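Local coordinates for protein putative glycoside hydrolase (Parabacteroides distasonis ATCC 8503, PDB 3GYC) that is a putative glycoside hydrolase of a cellulase-like family in the TIM-barrel clan that probably cleaves glycosidic bonds in carbohydrates, at residues T20-S25 and Q41-L46; F24-R29 and I54-Y59; Q80-P85 and P351-M356; N95-L100 and D147-T152. One frame throughout, in Å; residues are numbered along the deposited sequence. Where two conformers were deposited one is given.

Interaction 1: T20-S25 and Q41-L46; sequences TMWDFS and QVLDEL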
# COMPACT_ATOMS: atom_id res chain seq x y z
N THR A 20 -0.30 7.51 -3.73
CA THR A 20 0.99 7.21 -3.16
C THR A 20 0.83 6.60 -1.73
O THR A 20 -0.05 7.01 -1.00
CB THR A 20 1.89 8.43 -3.07
OG1 THR A 20 3.12 7.99 -2.55
CG2 THR A 20 1.36 9.50 -2.10
N MSE A 21 1.66 5.62 -1.41
CA MSE A 21 1.74 5.03 -0.08
C MSE A 21 2.63 5.90 0.83
O MSE A 21 3.84 6.07 0.54
CB MSE A 21 2.38 3.65 -0.15
CG MSE A 21 2.56 3.04 1.23
SE MSE A 21 3.77 1.59 1.15
CE MSE A 21 5.43 2.61 0.97
N TRP A 22 2.01 6.53 1.83
CA TRP A 22 2.73 7.23 2.90
C TRP A 22 2.76 6.41 4.20
O TRP A 22 3.27 6.88 5.24
CB TRP A 22 2.22 8.64 3.08
CG TRP A 22 2.78 9.63 2.06
CD1 TRP A 22 3.51 9.34 0.95
CD2 TRP A 22 2.53 11.07 1.99
NE1 TRP A 22 3.83 10.50 0.24
CE2 TRP A 22 3.25 11.56 0.88
CE3 TRP A 22 1.90 11.97 2.82
CZ2 TRP A 22 3.26 12.90 0.54
CZ3 TRP A 22 1.91 13.28 2.49
CH2 TRP A 22 2.58 13.74 1.35
N ASP A 23 2.23 5.18 4.11
CA ASP A 23 2.37 4.13 5.12
C ASP A 23 2.25 4.66 6.57
O ASP A 23 1.26 5.29 6.92
CB ASP A 23 3.69 3.37 4.85
CG ASP A 23 4.93 4.32 4.73
OD1 ASP A 23 5.14 4.88 3.62
OD2 ASP A 23 5.63 4.55 5.75
N PHE A 24 3.25 4.40 7.40
CA PHE A 24 3.30 4.91 8.77
C PHE A 24 4.30 6.09 8.85
O PHE A 24 4.45 6.72 9.90
CB PHE A 24 3.61 3.77 9.76
CG PHE A 24 4.59 2.74 9.26
CD1 PHE A 24 5.96 2.90 9.48
CD2 PHE A 24 4.15 1.61 8.59
CE1 PHE A 24 6.88 1.89 9.02
CE2 PHE A 24 5.05 0.64 8.14
CZ PHE A 24 6.41 0.80 8.36
N SER A 25 4.92 6.46 7.71
CA SER A 25 5.84 7.58 7.70
C SER A 25 5.15 8.95 7.96
O SER A 25 5.75 9.83 8.56
CB SER A 25 6.64 7.61 6.40
OG SER A 25 7.40 6.44 6.19
N GLN A 41 3.15 21.57 3.66
CA GLN A 41 4.17 21.68 2.63
C GLN A 41 4.26 20.39 1.80
O GLN A 41 4.31 20.47 0.57
CB GLN A 41 5.54 22.04 3.20
CG GLN A 41 6.67 22.16 2.16
CD GLN A 41 6.39 23.15 1.03
OE1 GLN A 41 5.56 24.07 1.17
NE2 GLN A 41 7.12 22.99 -0.09
N VAL A 42 4.28 19.22 2.45
CA VAL A 42 4.43 17.97 1.67
C VAL A 42 3.15 17.61 0.89
O VAL A 42 3.23 17.04 -0.20
CB VAL A 42 5.06 16.81 2.46
CG1 VAL A 42 6.43 17.27 2.97
CG2 VAL A 42 4.18 16.35 3.63
N LEU A 43 1.98 17.97 1.43
CA LEU A 43 0.74 17.76 0.70
C LEU A 43 0.66 18.76 -0.52
O LEU A 43 0.11 18.42 -1.53
CB LEU A 43 -0.47 17.88 1.59
CG LEU A 43 -0.68 16.75 2.61
CD1 LEU A 43 -1.82 17.26 3.55
CD2 LEU A 43 -1.00 15.43 1.93
N ASP A 44 1.21 19.96 -0.41
CA ASP A 44 1.25 20.90 -1.54
C ASP A 44 2.18 20.32 -2.62
O ASP A 44 1.84 20.37 -3.78
CB ASP A 44 1.72 22.30 -1.11
CG ASP A 44 0.71 23.02 -0.21
OD1 ASP A 44 -0.46 22.61 -0.13
OD2 ASP A 44 1.09 24.08 0.38
N GLU A 45 3.31 19.75 -2.21
CA GLU A 45 4.29 19.12 -3.11
C GLU A 45 3.70 17.90 -3.82
O GLU A 45 3.93 17.64 -5.01
CB GLU A 45 5.55 18.74 -2.33
CG GLU A 45 6.40 19.92 -1.89
CD GLU A 45 7.61 19.54 -0.99
OE1 GLU A 45 7.96 18.35 -0.81
OE2 GLU A 45 8.22 20.47 -0.42
N LEU A 46 2.96 17.11 -3.07
CA LEU A 46 2.25 15.97 -3.57
C LEU A 46 1.25 16.42 -4.67
O LEU A 46 1.20 15.83 -5.72
CB LEU A 46 1.45 15.30 -2.42
CG LEU A 46 0.74 14.00 -2.80
CD1 LEU A 46 1.81 12.98 -3.22
CD2 LEU A 46 -0.19 13.46 -1.72
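Two bonds grip OD2 of Asp-23, both from Ser-25. The hydroxyl OG donates to the syn lone pair at 2.6 Å from OD2, while the backbone N of Ser-25, 2.8 Å from OD2, comes from above the carboxylate plane, a capping bond at the turn that leads into helix 25-28. Ser-25 OG in turn accepts from Gly-83 N. On the other flank of strand 17-23, Trp-22 and Thr-20 point toward helix 39-48; the axes of 20-23 and 41-46 run nearly antiparallel (163°). This is the strand-helix packing of a (β/α)8 barrel: helix 39-48 lies on the crossover from strand 17-23 to its parallel neighbour 53-57. The far, six-membered end of the Trp-22 indole does the touching. Its CH2 meets Val-42 CG2 at 3.8 Å and, edge-on and in the ring plane, Val-42 O at 3.7 Å. Leu-43 CD2 approaches Trp-22 CZ3 obliquely, 3.7 Å away. Leu-46, with CG anti to its backbone N (chi1 -175°), comes tip to tip, its CD1 reaching Trp-22 CZ2 at 4.0 Å and Thr-20 CG2 at 3.7 Å. An alanine in place of Trp-22 would remove the ring that meets all three helix side chains and would probably loosen the strand-helix packing. Trp-22 NE1 and Thr-20 OG1, turned from this apolar surface, both hydrogen-bond to Cys-349 O.

Interaction 2: F24-R29 and I54-Y59; sequences FSWLER and IRIDAY. With EDO (1,2-ethanediol), chain D.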
# COMPACT_ATOMS: atom_id res chain seq x y z
N PHE A 24 3.25 4.40 7.40
CA PHE A 24 3.30 4.91 8.77
C PHE A 24 4.30 6.09 8.85
O PHE A 24 4.45 6.72 9.90
CB PHE A 24 3.61 3.77 9.76
CG PHE A 24 4.59 2.74 9.26
CD1 PHE A 24 5.96 2.90 9.48
CD2 PHE A 24 4.15 1.61 8.59
CE1 PHE A 24 6.88 1.89 9.02
CE2 PHE A 24 5.05 0.64 8.14
CZ PHE A 24 6.41 0.80 8.36
N SER A 25 4.92 6.46 7.71
CA SER A 25 5.84 7.58 7.70
C SER A 25 5.15 8.95 7.96
O SER A 25 5.75 9.83 8.56
CB SER A 25 6.64 7.61 6.40
OG SER A 25 7.40 6.44 6.19
N TRP A 26 3.90 9.11 7.54
CA TRP A 26 3.18 10.35 7.71
C TRP A 26 3.13 10.78 9.18
O TRP A 26 3.13 11.99 9.48
CB TRP A 26 1.73 10.23 7.12
CG TRP A 26 0.84 9.35 7.95
CD1 TRP A 26 0.71 8.01 7.88
CD2 TRP A 26 -0.02 9.77 9.02
NE1 TRP A 26 -0.15 7.56 8.85
CE2 TRP A 26 -0.64 8.62 9.54
CE3 TRP A 26 -0.31 11.00 9.59
CZ2 TRP A 26 -1.54 8.67 10.59
CZ3 TRP A 26 -1.18 11.05 10.62
CH2 TRP A 26 -1.79 9.90 11.12
N LEU A 27 3.04 9.81 10.08
CA LEU A 27 2.97 10.12 11.51
C LEU A 27 4.35 10.03 12.16
O LEU A 27 4.66 10.86 13.02
CB LEU A 27 1.99 9.15 12.20
CG LEU A 27 1.67 9.41 13.66
CD1 LEU A 27 1.11 10.84 13.82
CD2 LEU A 27 0.73 8.27 14.20
N GLU A 28 5.15 9.05 11.76
CA GLU A 28 6.44 8.77 12.42
C GLU A 28 7.63 9.61 12.04
O GLU A 28 8.47 9.87 12.87
CB GLU A 28 6.80 7.31 12.21
CG GLU A 28 5.91 6.44 13.05
CD GLU A 28 6.18 4.96 12.89
OE1 GLU A 28 7.36 4.56 12.86
OE2 GLU A 28 5.20 4.18 12.91
N ARG A 29 7.69 10.01 10.77
CA ARG A 29 8.89 10.69 10.25
C ARG A 29 8.79 12.15 10.37
O ARG A 29 8.66 12.91 9.38
CB ARG A 29 9.15 10.24 8.81
CG ARG A 29 9.58 8.81 8.71
CD ARG A 29 10.19 8.50 7.31
NE ARG A 29 11.46 9.19 7.09
CZ ARG A 29 12.67 8.71 7.37
NH1 ARG A 29 12.85 7.58 8.01
NH2 ARG A 29 13.73 9.47 7.14
N ILE A 54 -3.73 9.10 -1.19
CA ILE A 54 -2.65 8.61 -0.34
C ILE A 54 -3.18 7.38 0.41
O ILE A 54 -4.33 7.35 0.80
CB ILE A 54 -2.24 9.68 0.71
CG1 ILE A 54 -1.94 11.02 0.03
CG2 ILE A 54 -1.07 9.24 1.50
CD1 ILE A 54 -1.76 12.24 1.04
N ARG A 55 -2.34 6.38 0.55
CA ARG A 55 -2.63 5.20 1.36
C ARG A 55 -1.84 5.34 2.67
O ARG A 55 -0.62 5.50 2.64
CB ARG A 55 -2.22 3.95 0.60
CG ARG A 55 -2.30 2.70 1.40
CD ARG A 55 -1.68 1.59 0.72
NE ARG A 55 -1.69 0.39 1.52
CZ ARG A 55 -0.70 -0.49 1.56
NH1 ARG A 55 0.43 -0.28 0.88
NH2 ARG A 55 -0.81 -1.56 2.34
N ILE A 56 -2.51 5.34 3.82
CA ILE A 56 -1.79 5.51 5.05
C ILE A 56 -2.17 4.44 6.06
O ILE A 56 -3.21 3.79 5.98
CB ILE A 56 -2.01 6.88 5.71
CG1 ILE A 56 -3.49 7.12 6.10
CG2 ILE A 56 -1.53 8.01 4.87
CD1 ILE A 56 -3.72 8.39 6.90
N ASP A 57 -1.29 4.30 7.03
CA ASP A 57 -1.58 3.46 8.18
C ASP A 57 -2.45 4.29 9.15
O ASP A 57 -2.07 5.42 9.53
CB ASP A 57 -0.29 3.02 8.86
CG ASP A 57 -0.53 1.90 9.87
OD1 ASP A 57 -1.63 1.82 10.45
OD2 ASP A 57 0.37 1.05 10.02
N ALA A 58 -3.60 3.72 9.54
CA ALA A 58 -4.56 4.37 10.45
C ALA A 58 -4.29 4.01 11.94
O ALA A 58 -4.94 4.57 12.83
CB ALA A 58 -5.98 3.94 10.10
N TYR A 59 -3.36 3.06 12.18
CA TYR A 59 -3.02 2.59 13.55
C TYR A 59 -4.32 2.30 14.34
O TYR A 59 -4.49 2.79 15.48
CB TYR A 59 -2.22 3.63 14.30
CG TYR A 59 -0.87 4.04 13.74
CD1 TYR A 59 -0.76 4.99 12.74
CD2 TYR A 59 0.31 3.53 14.29
CE1 TYR A 59 0.50 5.39 12.27
CE2 TYR A 59 1.56 3.91 13.82
CZ TYR A 59 1.66 4.85 12.82
OH TYR A 59 2.90 5.26 12.36
C1 EDO D . 17.19 8.53 8.95
O1 EDO D . 16.45 9.40 8.08
C2 EDO D . 16.92 7.10 8.59
O2 EDO D . 15.53 6.82 8.31
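At the C-terminal end of two neighbouring barrel strands, 17-23 and 53-57, the segments that follow them fold against each other through two aromatic side chains. Trp-26 carries one half of the contact. Its CG takes the crowded position between backbone N and carbonyl carbon (chi1 72°), which swings the indole toward strand 53-57. There NE1 donates to Asp-57 O at 3.0 Å, on a lone pair of the carbonyl and close to the ring plane, although the bond is bent (139°). The ring is sandwiched: Leu-27 CB sits 3.6 Å above the centre of one face, and Ile-56 CD1 lies 4.0 Å from the plane on the opposite face, offset toward the rim. Tyr-59 carries the other half. Its OH donates to Glu-28 OE2 over a short 2.6 Å, using the anti lone pair, and Leu-27 CD2 lies over the ring in a CH-pi contact, 4.0 Å from its centroid. Phe-24 CB crowds the same hydroxyl, 3.1 Å from Tyr-59 OH. Since Glu-28 OE2 also forms a salt bridge with Arg-117 NE, and OE1 bonds to Ser-84 OG, the buried carboxylate is well satisfied and probably stays ionised. Arg-29 donates from NH1 to O2 and from NH2 to O1 of the 1,2-ethanediol of chain D, probably from the crystallisation liquor. Asp-57 shapes the strand end: its OD1 accepts from Tyr-59 N at 2.7 Å in an Asx turn, almost straight at 161°. The place of the contact, at the C-terminal ends of parallel strands, is that of the active-site face in TIM-barrel enzymes, and here the site is inferred.

Interaction 3: Q80-P85 and P351-M356; sequences QDWGSP and PQFAGM. With EDO (1,2-ethanediol), chain D; EDO (1,2-ethanediol), chain C.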
# COMPACT_ATOMS: atom_id res chain seq x y z
N GLN A 80 15.78 0.58 6.18
CA GLN A 80 14.89 1.30 5.22
C GLN A 80 14.49 2.67 5.71
O GLN A 80 14.54 2.93 6.93
CB GLN A 80 13.63 0.48 4.95
CG GLN A 80 13.86 -0.94 4.63
CD GLN A 80 14.76 -1.15 3.41
OE1 GLN A 80 14.82 -0.31 2.54
NE2 GLN A 80 15.47 -2.27 3.39
N ASP A 81 14.00 3.51 4.79
CA ASP A 81 13.59 4.89 5.14
C ASP A 81 12.05 5.13 5.27
O ASP A 81 11.59 6.27 5.25
CB ASP A 81 14.24 5.93 4.17
CG ASP A 81 15.76 6.14 4.45
OD1 ASP A 81 16.25 5.77 5.57
OD2 ASP A 81 16.45 6.68 3.55
N TRP A 82 11.28 4.06 5.37
CA TRP A 82 9.87 4.17 5.69
C TRP A 82 9.83 4.14 7.21
O TRP A 82 10.48 3.32 7.85
CB TRP A 82 9.03 3.04 5.15
CG TRP A 82 9.02 2.97 3.70
CD1 TRP A 82 8.42 3.84 2.84
CD2 TRP A 82 9.67 1.98 2.91
NE1 TRP A 82 8.65 3.44 1.54
CE2 TRP A 82 9.41 2.30 1.56
CE3 TRP A 82 10.42 0.83 3.20
CZ2 TRP A 82 9.85 1.51 0.51
CZ3 TRP A 82 10.88 0.06 2.14
CH2 TRP A 82 10.59 0.40 0.82
N GLY A 83 9.05 5.02 7.78
CA GLY A 83 8.92 5.04 9.23
C GLY A 83 10.20 5.28 10.02
O GLY A 83 11.12 5.93 9.56
N SER A 84 10.28 4.66 11.20
CA SER A 84 11.34 4.93 12.15
C SER A 84 12.46 3.90 12.19
O SER A 84 12.19 2.71 12.32
CB SER A 84 10.71 4.99 13.59
OG SER A 84 9.65 5.93 13.67
N PRO A 85 13.73 4.35 12.18
CA PRO A 85 14.87 3.45 12.22
C PRO A 85 15.27 3.08 13.63
O PRO A 85 16.27 2.42 13.82
CB PRO A 85 15.99 4.28 11.59
CG PRO A 85 15.69 5.69 12.07
CD PRO A 85 14.17 5.75 11.99
N PRO A 351 8.58 12.44 0.43
CA PRO A 351 9.65 13.41 0.60
C PRO A 351 10.97 12.89 1.20
O PRO A 351 12.01 13.53 0.98
CB PRO A 351 8.98 14.52 1.42
CG PRO A 351 7.83 13.91 2.06
CD PRO A 351 7.35 12.85 1.16
N GLN A 352 10.99 11.73 1.82
CA GLN A 352 12.25 11.17 2.30
C GLN A 352 13.08 10.43 1.23
O GLN A 352 14.16 9.97 1.52
CB GLN A 352 12.04 10.25 3.52
CG GLN A 352 11.49 8.81 3.27
CD GLN A 352 9.99 8.68 3.11
OE1 GLN A 352 9.30 9.49 2.43
NE2 GLN A 352 9.45 7.64 3.76
N PHE A 353 12.54 10.26 0.02
CA PHE A 353 13.25 9.62 -1.09
C PHE A 353 13.51 10.75 -2.06
O PHE A 353 12.82 10.91 -3.06
CB PHE A 353 12.43 8.48 -1.69
CG PHE A 353 12.10 7.40 -0.72
CD1 PHE A 353 13.08 6.50 -0.31
CD2 PHE A 353 10.80 7.28 -0.18
CE1 PHE A 353 12.79 5.50 0.59
CE2 PHE A 353 10.50 6.29 0.73
CZ PHE A 353 11.50 5.40 1.12
N ALA A 354 14.50 11.59 -1.71
CA ALA A 354 14.81 12.79 -2.47
C ALA A 354 15.04 12.48 -3.95
O ALA A 354 14.58 13.23 -4.84
CB ALA A 354 16.04 13.51 -1.86
N GLY A 355 15.68 11.34 -4.21
CA GLY A 355 16.01 10.91 -5.56
C GLY A 355 14.80 10.62 -6.44
O GLY A 355 14.89 10.72 -7.67
N MSE A 356 13.72 10.16 -5.81
CA MSE A 356 12.47 9.90 -6.47
C MSE A 356 11.51 11.12 -6.45
O MSE A 356 10.81 11.39 -7.43
CB MSE A 356 11.79 8.69 -5.86
CG MSE A 356 10.45 8.38 -6.51
SE MSE A 356 10.50 7.90 -8.34
CE MSE A 356 11.21 6.08 -8.05
C1 EDO D . 17.19 8.53 8.95
O1 EDO D . 16.45 9.40 8.08
C2 EDO D . 16.92 7.10 8.59
O2 EDO D . 15.53 6.82 8.31
C1 EDO C . 17.26 11.28 1.82
O1 EDO C . 18.66 11.71 1.75
C2 EDO C . 16.59 11.38 3.19
O2 EDO C . 16.36 10.11 3.83
O HOH W 1 15.83 7.72 1.20
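One direct hydrogen bond joins the loop 80-85 to the segment 351-356: Gln-352 NE2 donates to Asp-81 O at 2.9 Å, in a nearly straight bond (162°). The oxygen lies in the amide plane, whereas the donor stands above the carbonyl plane. A bend at chi2 (-82°) folds the glutamine chain into this position, and its OE1 is held by Tyr-36 OH. The aromatic contact runs alongside. Phe-353 CZ rests over one face of the Trp-82 indole, 3.5 Å from Trp-82 NE1, with the two ring planes inclined at 58°, so the pair is oblique. Trp-82 NE1 has Asn-347 O as its polar partner, and Phe-353 CE1 also touches Asp-81 CB at 3.9 Å. Solvent and solute complete the contact. A water donates to Asp-81 OD2 at 2.6 Å and to Gln-352 O at 2.8 Å, and O2 of the 1,2-ethanediol of chain D donates to Asp-81 OD1 at 3.0 Å; the same diol is hydrogen-bonded to Arg-29 NH1. Asp-81, though central to the contact, is still partly reached by solvent, and its carboxylate, which receives the water at OD2 and the diol hydroxyl at OD1, is probably ionised.

Interaction 4: N95-L100 and D147-T152; sequences NLNLFL and DGLLDT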
# COMPACT_ATOMS: atom_id res chain seq x y z
N ASN A 95 -4.03 13.77 15.54
CA ASN A 95 -3.13 13.81 14.35
C ASN A 95 -3.73 13.19 13.09
O ASN A 95 -3.63 13.80 12.01
CB ASN A 95 -1.76 13.20 14.62
CG ASN A 95 -0.82 14.18 15.28
OD1 ASN A 95 -1.07 15.37 15.25
ND2 ASN A 95 0.29 13.66 15.91
N LEU A 96 -4.42 12.06 13.22
CA LEU A 96 -5.02 11.43 12.05
C LEU A 96 -6.09 12.33 11.46
O LEU A 96 -6.10 12.61 10.26
CB LEU A 96 -5.55 10.03 12.36
CG LEU A 96 -6.31 9.33 11.24
CD1 LEU A 96 -5.40 9.14 9.96
CD2 LEU A 96 -6.93 8.00 11.72
N ASN A 97 -7.00 12.80 12.31
CA ASN A 97 -8.06 13.67 11.81
C ASN A 97 -7.52 14.99 11.26
O ASN A 97 -8.11 15.56 10.29
CB ASN A 97 -9.16 13.84 12.84
CG ASN A 97 -10.06 12.58 12.97
OD1 ASN A 97 -9.79 11.51 12.40
ND2 ASN A 97 -11.13 12.73 13.69
N LEU A 98 -6.43 15.49 11.86
CA LEU A 98 -5.76 16.71 11.35
C LEU A 98 -5.23 16.45 9.96
O LEU A 98 -5.46 17.24 9.07
CB LEU A 98 -4.66 17.25 12.29
CG LEU A 98 -5.15 17.98 13.55
CD1 LEU A 98 -4.03 18.19 14.64
CD2 LEU A 98 -5.84 19.30 13.23
N PHE A 99 -4.49 15.36 9.79
CA PHE A 99 -3.96 14.96 8.51
C PHE A 99 -5.07 14.77 7.46
O PHE A 99 -4.94 15.26 6.31
CB PHE A 99 -3.12 13.70 8.65
CG PHE A 99 -2.47 13.26 7.36
CD1 PHE A 99 -1.32 13.93 6.91
CD2 PHE A 99 -3.04 12.29 6.56
CE1 PHE A 99 -0.73 13.58 5.72
CE2 PHE A 99 -2.43 11.94 5.39
CZ PHE A 99 -1.29 12.61 4.96
N LEU A 100 -6.16 14.09 7.85
CA LEU A 100 -7.29 13.87 6.96
C LEU A 100 -7.94 15.17 6.57
O LEU A 100 -8.31 15.31 5.41
CB LEU A 100 -8.31 12.88 7.52
CG LEU A 100 -7.86 11.45 7.77
CD1 LEU A 100 -8.98 10.66 8.53
CD2 LEU A 100 -7.43 10.67 6.48
N ASP A 147 -15.41 13.78 13.28
CA ASP A 147 -15.05 15.07 12.71
C ASP A 147 -15.55 15.24 11.29
O ASP A 147 -15.09 16.12 10.57
CB ASP A 147 -13.53 15.32 12.81
CG ASP A 147 -13.08 15.70 14.24
OD1 ASP A 147 -13.92 16.19 15.03
OD2 ASP A 147 -11.88 15.53 14.57
N GLY A 148 -16.50 14.41 10.88
CA GLY A 148 -17.13 14.48 9.56
C GLY A 148 -16.18 14.27 8.37
O GLY A 148 -16.32 14.95 7.34
N LEU A 149 -15.24 13.34 8.50
CA LEU A 149 -14.22 13.11 7.48
C LEU A 149 -14.36 11.79 6.77
O LEU A 149 -13.49 11.44 6.03
CB LEU A 149 -12.79 13.13 8.11
CG LEU A 149 -12.36 14.50 8.67
CD1 LEU A 149 -11.31 14.38 9.79
CD2 LEU A 149 -11.90 15.44 7.50
N LEU A 150 -15.47 11.06 6.94
CA LEU A 150 -15.54 9.73 6.34
C LEU A 150 -15.54 9.77 4.81
O LEU A 150 -15.02 8.87 4.17
CB LEU A 150 -16.75 8.97 6.87
CG LEU A 150 -16.68 7.45 6.90
CD1 LEU A 150 -15.35 7.00 7.48
CD2 LEU A 150 -17.89 6.89 7.71
N ASP A 151 -16.10 10.83 4.22
CA ASP A 151 -16.11 10.96 2.75
C ASP A 151 -14.72 11.15 2.14
O ASP A 151 -14.56 11.00 0.93
CB ASP A 151 -17.03 12.08 2.32
CG ASP A 151 -18.47 11.80 2.70
OD1 ASP A 151 -18.89 10.61 2.55
OD2 ASP A 151 -19.18 12.74 3.18
N THR A 152 -13.72 11.44 2.97
CA THR A 152 -12.33 11.54 2.50
C THR A 152 -11.69 10.16 2.36
O THR A 152 -10.69 10.02 1.68
CB THR A 152 -11.53 12.42 3.47
OG1 THR A 152 -11.96 13.78 3.33
CG2 THR A 152 -10.04 12.31 3.23
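The amide of Asn-97 and the carboxylate of Asp-147 are the flat groups that meet here, their planes 66° apart. Asn-97 ND2 comes from above the carboxylate plane, 3.0 Å from Asp-147 OD2, which itself lies close to the amide plane, and the bond is nearly straight (166°). The amide has two further partners: ND2 also bonds to Ser-143 O, and OD1 accepts from Gln-93 NE2, so three bonds fix the rotation of the group. Beside this polar pair the contact is apolar. Leu-149, with CG anti to its carbonyl carbon, sends CD1 toward helix 95-105, where it lies 3.4 Å from Asn-97 O and also meets the CB atoms of Asn-97 and Leu-100. Thr-152 adds its methyl group, CG2, at 4.1 Å from Leu-100 O. The bond from Thr-152 N to Leu-149 O closes the turn from which both side chains point to the helix. A leucine in place of Asn-97 would lose all three amide bonds and would probably leave Asp-147 and the end of helix 130-146 less firmly held. The segment 147-152 is the link from helix 130-146 to strand 153-157, and it packs beside helix 95-105 on the outside of the barrel. Ile-144 of helix 130-146 touches both Asn-97 and Leu-149, while Leu-96 and Phe-99 of helix 95-105 rest on Ile-56 of strand 53-57.

Interactions 1 and 2, with centres about 9 Å apart, start from the same segment and share Phe-24 and Ser-25; strands 17-23 and 53-57, to which they belong, are neighbours in the parallel barrel sheet. Both close before interactions 3 and 4 open along the chain. Interaction 3, centred about 11 Å from interaction 1, brings a loop and the start of helix 354-357, far apart in sequence, together, and Ser-25 OG links it to both earlier contacts through Gly-83 N. Interaction 4 lies nested within the long chain excursion closed by interaction 3, yet their centres are about 24 Å apart. Phe-99 packs it against Trp-26 of interaction 2. Together the contacts run from the outer helix layer to the loops at the probable active-site end.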